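Local coordinates for DNA endonuclease I-CeuI (Chlamydomonas eugametos, PDB 2EX5), which cuts DNA as a LAGLIDADG homing endonuclease, recognising a degenerate site of 17-19 bp and making the staggered break that starts intron homing, at a contact of chain A with DNA, the interface of chains B and A and a contact of chain B with DNA. Residues are numbered along the deposited sequence; one frame, centred on the assembly and turned at random. Chains: chain A/B, DNA endonuclease I-CeuI.

Contacts 1 and 3 use the same stretch of the protein in the two subunits: residues 194 and 195 appear in both, on chain A against strand C and on chain B against strand D, and the C-alpha centres of contacts 1 and 3 lie about 37 Å apart. Contact 2, on the interface of the homodimer, is about 24 Å from contact 1 and about 30 Å from contact 3. Strand 63-71, whose residues 67-69 line contact 3, directly follows helix 49-62, which brings residue 60 to contact 2. The dimer thus sets two copies of one DNA-binding surface along a single duplex.

Contact 1: a contact of chain A with DNA. Residues chain A 188, 191, 194-195. With nucleotides of chain C; nucleotides of chain D.
A:Gln188 reaches into the minor groove, where its amide oxygen OE1 accepts a hydrogen bond from N2, the exocyclic amine on the sugar edge of DG16 of chain C, at 3.0 Å. The amine lies 22° out of the carbonyl plane. That same amine is shared with O2 of DC11 of chain D, its Watson-Crick partner. This is the close-packed part: CG of A:Gln188 lies 3.5 Å from the sugar carbon C4' of DT12 of chain D, and the residue hides 102 Å² against the DNA. A:Gly195 N adds a firm direct bond, donating to the phosphate oxygen OP1 of DA19 of chain C at 2.9 Å, and A:Gln188 N also donates to OP1 of DT18 of chain C. The looser side begins at A:Gln191, which follows the groove with CG anti to the backbone N (chi1 -170°) and the chain extended, which lays its amide alongside the sugar of DT18 of chain C; its bond from NE2 to O4' there is weak, at 3.5 Å. Here too a water links OP1 of DA19 of chain C to the carbonyl O of A:Gln188. The loop thus holds the strand by its phosphates and presents a glutamine to the minor groove, probably contributing to target-site recognition.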
# COMPACT_ATOMS: atom_id res chain seq x y z
N GLN A 188 11.98 7.15 11.01
CA GLN A 188 13.32 6.53 10.90
C GLN A 188 14.39 7.24 11.75
O GLN A 188 15.53 7.35 11.31
CB GLN A 188 13.80 6.50 9.45
CG GLN A 188 13.78 5.12 8.83
CD GLN A 188 13.52 5.09 7.30
OE1 GLN A 188 12.75 4.25 6.80
NE2 GLN A 188 14.22 5.94 6.55
N GLN A 191 18.40 6.21 11.96
CA GLN A 191 19.02 5.97 10.64
C GLN A 191 20.53 6.15 10.64
O GLN A 191 21.03 6.97 11.39
CB GLN A 191 18.41 6.96 9.63
CG GLN A 191 18.75 6.70 8.17
CD GLN A 191 17.81 7.42 7.16
OE1 GLN A 191 18.27 8.04 6.16
NE2 GLN A 191 16.50 7.31 7.41
N GLU A 194 21.31 9.81 9.14
CA GLU A 194 20.39 10.82 9.71
C GLU A 194 20.96 12.21 9.90
O GLU A 194 22.08 12.40 10.38
CB GLU A 194 19.72 10.34 11.01
CG GLU A 194 20.66 9.65 11.94
CD GLU A 194 20.10 9.54 13.31
OE1 GLU A 194 18.87 9.71 13.51
OE2 GLU A 194 20.89 9.28 14.23
N GLY A 195 20.19 13.21 9.52
CA GLY A 195 20.66 14.57 9.59
C GLY A 195 21.17 14.77 10.99
O GLY A 195 22.31 15.18 11.19
P DG C 16 4.19 0.56 1.73
OP1 DG C 16 5.31 0.20 2.62
OP2 DG C 16 2.72 0.14 2.13
O5' DG C 16 4.28 2.09 1.18
C5' DG C 16 4.38 3.38 1.95
C4' DG C 16 5.61 3.50 2.92
O4' DG C 16 6.84 2.98 2.37
C3' DG C 16 6.00 4.89 3.50
O3' DG C 16 6.03 4.68 4.90
C2' DG C 16 7.40 5.24 2.94
C1' DG C 16 7.94 3.84 2.73
N9 DG C 16 8.94 3.89 1.69
C8 DG C 16 8.71 4.10 0.35
N7 DG C 16 9.80 4.12 -0.35
C5 DG C 16 10.81 3.92 0.58
C6 DG C 16 12.20 3.86 0.42
O6 DG C 16 12.90 3.97 -0.63
N1 DG C 16 12.84 3.67 1.64
C2 DG C 16 12.28 3.58 2.85
N2 DG C 16 13.13 3.43 3.89
N3 DG C 16 10.96 3.61 3.02
C4 DG C 16 10.29 3.80 1.84
P DG C 17 5.81 5.84 5.90
OP1 DG C 17 5.55 5.32 7.24
OP2 DG C 17 4.89 6.90 5.44
O5' DG C 17 7.31 6.38 5.82
C5' DG C 17 8.43 5.61 6.12
C4' DG C 17 9.76 6.38 5.99
O4' DG C 17 10.12 6.31 4.59
C3' DG C 17 9.83 7.87 6.33
O3' DG C 17 10.88 8.17 7.31
C2' DG C 17 10.14 8.48 4.94
C1' DG C 17 10.99 7.39 4.38
N9 DG C 17 11.19 7.37 2.97
C8 DG C 17 10.23 7.46 1.96
N7 DG C 17 10.72 7.36 0.75
C5 DG C 17 12.09 7.19 1.00
C6 DG C 17 13.18 7.09 0.12
O6 DG C 17 13.21 7.02 -1.09
N1 DG C 17 14.39 6.95 0.77
C2 DG C 17 14.52 6.94 2.11
N2 DG C 17 15.78 6.85 2.50
N3 DG C 17 13.55 7.09 2.99
C4 DG C 17 12.37 7.19 2.36
P DT C 18 11.33 9.67 7.73
OP1 DT C 18 11.32 9.74 9.20
OP2 DT C 18 10.48 10.78 7.07
O5' DT C 18 12.82 9.82 7.14
C5' DT C 18 13.40 9.55 5.88
C4' DT C 18 14.88 9.80 6.06
O4' DT C 18 15.61 9.50 4.84
C3' DT C 18 15.21 11.26 6.22
O3' DT C 18 16.55 11.34 6.72
C2' DT C 18 15.13 11.82 4.78
C1' DT C 18 15.82 10.68 4.06
N1 DT C 18 15.33 10.54 2.63
C2 DT C 18 16.32 10.37 1.69
O2 DT C 18 17.46 10.29 2.05
N3 DT C 18 15.93 10.25 0.37
C4 DT C 18 14.64 10.38 -0.05
O4 DT C 18 14.43 10.27 -1.23
C5 DT C 18 13.60 10.63 0.95
C7 DT C 18 12.26 11.11 0.52
C6 DT C 18 13.95 10.69 2.27
P DA C 19 17.16 12.66 7.43
OP1 DA C 19 17.61 12.14 8.73
OP2 DA C 19 16.23 13.84 7.63
O5' DA C 19 18.38 12.92 6.46
C5' DA C 19 19.03 11.82 5.92
C4' DA C 19 20.07 12.25 4.95
O4' DA C 19 19.59 12.11 3.57
C3' DA C 19 20.58 13.66 5.09
O3' DA C 19 21.95 13.56 4.70
C2' DA C 19 19.79 14.40 4.01
C1' DA C 19 19.66 13.36 2.89
N9 DA C 19 18.51 13.46 1.96
C8 DA C 19 17.20 13.78 2.25
N7 DA C 19 16.39 13.79 1.20
C5 DA C 19 17.21 13.43 0.14
C6 DA C 19 16.97 13.24 -1.27
N6 DA C 19 15.75 13.39 -1.87
N1 DA C 19 18.07 12.91 -2.02
C2 DA C 19 19.30 12.74 -1.45
N3 DA C 19 19.60 12.90 -0.15
C4 DA C 19 18.53 13.24 0.61
P DC D 11 23.31 4.27 2.71
OP1 DC D 11 24.38 4.78 3.61
OP2 DC D 11 23.40 3.01 1.89
O5' DC D 11 22.03 4.19 3.61
C5' DC D 11 21.85 5.14 4.62
C4' DC D 11 20.50 4.79 5.20
O4' DC D 11 19.52 4.86 4.11
C3' DC D 11 20.39 3.39 5.75
O3' DC D 11 19.86 3.52 7.06
C2' DC D 11 19.49 2.63 4.77
C1' DC D 11 18.64 3.77 4.22
N1 DC D 11 17.89 3.59 2.94
C2 DC D 11 16.49 3.84 2.96
O2 DC D 11 15.95 4.25 4.04
N3 DC D 11 15.78 3.67 1.78
C4 DC D 11 16.42 3.27 0.64
N4 DC D 11 15.68 3.11 -0.49
C5 DC D 11 17.83 2.98 0.64
C6 DC D 11 18.52 3.16 1.79
P DT D 12 19.55 2.36 8.15
OP1 DT D 12 20.40 2.59 9.34
OP2 DT D 12 19.43 0.99 7.54
O5' DT D 12 18.11 2.94 8.63
C5' DT D 12 17.00 3.18 7.69
C4' DT D 12 15.75 2.34 8.01
O4' DT D 12 15.11 1.88 6.78
C3' DT D 12 15.99 1.07 8.86
O3' DT D 12 14.93 0.96 9.91
C2' DT D 12 16.05 -0.04 7.80
C1' DT D 12 15.13 0.46 6.67
N1 DT D 12 15.44 0.25 5.19
C2 DT D 12 14.32 0.25 4.33
O2 DT D 12 13.20 0.36 4.84
N3 DT D 12 14.53 0.07 2.96
C4 DT D 12 15.80 -0.07 2.38
O4 DT D 12 16.03 -0.19 1.16
C5 DT D 12 16.93 -0.07 3.32
C7 DT D 12 18.30 -0.39 2.76
C6 DT D 12 16.71 0.10 4.66
O HOH W 1 16.26 9.57 9.59

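Contact 2: the interface of chains B and A. Residues chain B 89, 92-93, 95-96; chain A 60, 146, 148-149.
B:Arg89, B:Asn92 and A:Ser146 bury the most surface here; B:Arg89 and B:Asn92 face A:Ser146 and its neighbours through direct and water-borne contacts. B:Arg89, an engineered residue in place of the natural glutamine, lays NH2 of its guanidinium against the aliphatic end of A:Lys149, 3.6 Å from CE. A water in the guanidinium plane is shared by NE and NH2 and passes on to the carboxylate OE1 of A:Glu60, 2.6 Å away from it. That carboxylate also takes the backbone N of A:Ser146, which helps fix the serine, whose CB faces the C-alpha of B:Gly93. B:Asn92 works at both ends. Its carbonyl O reaches the backbone N of A:Glu148 through a second water, and its side-chain ND2 donates to OE1 of A:Glu148 at 3.1 Å, nearly straight. A:Glu148 is stretched out, with CG anti to the backbone N (chi1 -176°), which carries the carboxylate out to the asparagine. An alanine in place of A:Glu148 would probably leave ND2 of B:Asn92 without this acceptor and its amide freer to turn. The two flat groups stand almost perpendicular, 81° apart: ND2 points at OE1 within its own amide plane, yet comes down on the carboxylate from above, 78° out of its plane.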
# COMPACT_ATOMS: atom_id res chain seq x y z
N ARG B 89 -1.38 -4.91 7.59
CA ARG B 89 -1.28 -3.51 8.01
C ARG B 89 -0.77 -3.50 9.43
O ARG B 89 -1.20 -4.28 10.23
CB ARG B 89 -2.67 -2.89 7.94
CG ARG B 89 -2.82 -1.39 8.00
CD ARG B 89 -2.06 -0.46 6.98
NE ARG B 89 -2.24 0.90 7.44
CZ ARG B 89 -1.40 1.61 8.23
NH1 ARG B 89 -0.21 1.16 8.53
NH2 ARG B 89 -1.74 2.86 8.64
N ASN B 92 -1.62 0.30 14.03
CA ASN B 92 -2.15 1.70 13.89
C ASN B 92 -3.15 1.93 12.72
O ASN B 92 -3.88 2.94 12.69
CB ASN B 92 -1.06 2.78 13.74
CG ASN B 92 -0.02 2.75 14.77
OD1 ASN B 92 -0.15 2.05 15.79
ND2 ASN B 92 1.11 3.44 14.49
N GLY B 93 -3.25 0.99 11.79
CA GLY B 93 -4.24 1.07 10.73
C GLY B 93 -5.30 -0.00 10.67
O GLY B 93 -6.00 -0.14 9.65
N LYS B 95 -8.13 0.02 11.63
CA LYS B 95 -9.41 0.60 11.30
C LYS B 95 -9.88 0.30 9.89
O LYS B 95 -11.00 -0.14 9.68
CB LYS B 95 -9.33 2.10 11.56
CG LYS B 95 -10.45 2.93 10.92
CD LYS B 95 -10.37 4.35 11.43
CE LYS B 95 -11.31 5.25 10.59
NZ LYS B 95 -12.20 4.31 10.04
N VAL B 96 -9.00 0.49 8.90
CA VAL B 96 -9.26 -0.02 7.52
C VAL B 96 -9.35 -1.56 7.38
O VAL B 96 -10.10 -2.07 6.56
CB VAL B 96 -8.22 0.63 6.54
CG1 VAL B 96 -8.59 0.48 5.07
CG2 VAL B 96 -8.10 2.17 6.86
N GLU A 60 -3.69 6.02 1.48
CA GLU A 60 -3.70 5.50 2.83
C GLU A 60 -2.69 4.34 2.94
O GLU A 60 -1.91 4.30 3.87
CB GLU A 60 -5.16 5.07 3.17
CG GLU A 60 -5.35 4.40 4.51
CD GLU A 60 -5.18 5.40 5.63
OE1 GLU A 60 -5.17 4.95 6.81
OE2 GLU A 60 -5.02 6.61 5.29
N SER A 146 -6.67 6.15 9.35
CA SER A 146 -6.41 5.84 10.74
C SER A 146 -6.04 7.09 11.55
O SER A 146 -5.62 8.06 10.99
CB SER A 146 -5.27 4.90 10.79
OG SER A 146 -4.26 5.47 10.01
N GLU A 148 -3.20 7.57 13.40
CA GLU A 148 -1.89 7.98 13.05
C GLU A 148 -1.83 8.88 11.75
O GLU A 148 -1.15 9.86 11.75
CB GLU A 148 -0.97 6.80 12.94
CG GLU A 148 0.51 7.20 12.67
CD GLU A 148 1.37 6.04 12.25
OE1 GLU A 148 0.81 5.00 11.82
OE2 GLU A 148 2.61 6.17 12.35
N LYS A 149 -2.56 8.55 10.68
CA LYS A 149 -2.46 9.28 9.38
C LYS A 149 -3.15 10.59 9.32
O LYS A 149 -2.70 11.50 8.62
CB LYS A 149 -3.04 8.43 8.23
CG LYS A 149 -1.88 7.77 7.34
CD LYS A 149 -1.32 6.48 7.85
CE LYS A 149 -0.73 5.68 6.63
NZ LYS A 149 0.27 6.47 5.77
O HOH W 2 -4.55 2.49 7.50
O HOH W 3 -3.52 4.75 14.65

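Contact 3: a contact of chain B with DNA. Residues chain B 67-69, 193-195. With nucleotides of chain D.
B:Ser68 and B:Thr69 grip one phosphate oxygen, OP2 of DC19 of chain D, from strand 63-71. The serine hydroxyl OG donates to it at 2.8 Å and the backbone N of B:Thr69 at 3.0 Å. OG is anti to the backbone N (chi1 166°), which turns the hydroxyl toward the phosphate; CB of B:Ser68 lies 3.4 Å from the same OP2. The other non-bridging oxygen, OP1, is taken by the backbone N of B:Gly195 at 2.9 Å, so strand and loop hold the phosphate between them. Two residues before the glycine, the carbonyl O of B:Asn193 faces the sugar, and its side-chain OD1 lies 3.9 Å from C5' of DC19. Waters form the next shell. One joins OP1 of DC19 to the carbonyl O of B:Thr69, tying the strand to the oxygen that the loop already holds. Another bridges O3' of DC19 and the carbonyl O of B:Asn193. A third spans the backbone N of B:Ile67 and OP2 of DC18, extending the hold to the preceding phosphate. The direct hydrogen bonds described here go to the phosphate, so this site probably helps clamp and position strand D through its backbone, with little direct reading of bases here.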
# COMPACT_ATOMS: atom_id res chain seq x y z
N ILE B 67 -1.50 -17.82 -4.72
CA ILE B 67 -1.74 -19.22 -4.88
C ILE B 67 -0.48 -19.90 -4.52
O ILE B 67 0.62 -19.67 -5.13
CB ILE B 67 -2.18 -19.59 -6.41
CG1 ILE B 67 -3.57 -18.98 -6.75
CG2 ILE B 67 -2.24 -21.19 -6.62
CD1 ILE B 67 -3.76 -18.73 -8.21
N SER B 68 -0.59 -20.79 -3.56
CA SER B 68 0.53 -21.57 -3.14
C SER B 68 0.47 -23.05 -3.58
O SER B 68 -0.62 -23.63 -3.67
CB SER B 68 0.66 -21.35 -1.65
OG SER B 68 1.53 -22.35 -1.19
N THR B 69 1.63 -23.66 -3.90
CA THR B 69 1.65 -25.03 -4.32
C THR B 69 2.64 -25.76 -3.49
O THR B 69 3.82 -25.45 -3.52
CB THR B 69 1.93 -25.21 -5.84
OG1 THR B 69 0.83 -24.70 -6.55
CG2 THR B 69 2.04 -26.72 -6.23
N ASN B 193 12.50 -20.89 0.50
CA ASN B 193 11.34 -21.72 0.99
C ASN B 193 10.34 -22.32 -0.06
O ASN B 193 9.39 -23.04 0.32
CB ASN B 193 10.60 -21.04 2.17
CG ASN B 193 9.77 -19.80 1.76
OD1 ASN B 193 8.77 -19.42 2.45
ND2 ASN B 193 10.19 -19.14 0.66
N GLU B 194 10.57 -22.06 -1.35
CA GLU B 194 9.60 -22.38 -2.38
C GLU B 194 9.32 -23.86 -2.35
O GLU B 194 10.19 -24.65 -1.99
CB GLU B 194 10.11 -21.93 -3.76
CG GLU B 194 11.35 -22.77 -4.26
CD GLU B 194 11.88 -22.20 -5.56
OE1 GLU B 194 11.13 -21.44 -6.23
OE2 GLU B 194 13.07 -22.45 -5.87
N GLY B 195 8.05 -24.25 -2.63
CA GLY B 195 7.69 -25.63 -2.56
C GLY B 195 8.19 -26.33 -3.87
O GLY B 195 8.64 -27.47 -3.77
P DC D 18 3.27 -15.67 -4.58
OP1 DC D 18 4.40 -16.31 -5.27
OP2 DC D 18 2.21 -15.05 -5.38
O5' DC D 18 2.43 -16.70 -3.70
C5' DC D 18 2.76 -17.99 -3.09
C4' DC D 18 3.92 -17.93 -2.09
O4' DC D 18 3.61 -16.99 -1.04
C3' DC D 18 4.20 -19.22 -1.32
O3' DC D 18 5.14 -19.98 -2.08
C2' DC D 18 4.75 -18.80 0.06
C1' DC D 18 4.04 -17.48 0.22
N1 DC D 18 2.84 -17.28 1.22
C2 DC D 18 3.16 -17.41 2.56
O2 DC D 18 4.30 -17.78 2.72
N3 DC D 18 2.23 -17.19 3.57
C4 DC D 18 1.02 -16.78 3.21
N4 DC D 18 0.16 -16.60 4.22
C5 DC D 18 0.63 -16.64 1.83
C6 DC D 18 1.57 -16.91 0.84
P DC D 19 5.15 -21.57 -1.99
OP1 DC D 19 6.35 -21.94 -2.81
OP2 DC D 19 3.86 -22.06 -2.62
O5' DC D 19 5.31 -22.06 -0.52
C5' DC D 19 6.40 -21.60 0.25
C4' DC D 19 6.44 -22.47 1.51
O4' DC D 19 5.53 -21.88 2.48
C3' DC D 19 5.93 -23.89 1.32
O3' DC D 19 6.94 -24.68 1.97
C2' DC D 19 4.54 -23.91 2.02
C1' DC D 19 4.62 -22.77 3.05
N1 DC D 19 3.33 -21.91 3.25
C2 DC D 19 2.85 -21.77 4.53
O2 DC D 19 3.42 -22.38 5.46
N3 DC D 19 1.69 -21.05 4.71
C4 DC D 19 1.02 -20.48 3.73
N4 DC D 19 -0.08 -19.77 4.07
C5 DC D 19 1.51 -20.60 2.41
C6 DC D 19 2.64 -21.32 2.23
O HOH W 4 0.27 -16.28 -6.36
O HOH W 5 5.81 -23.52 -4.98
O HOH W 6 9.93 -25.10 1.96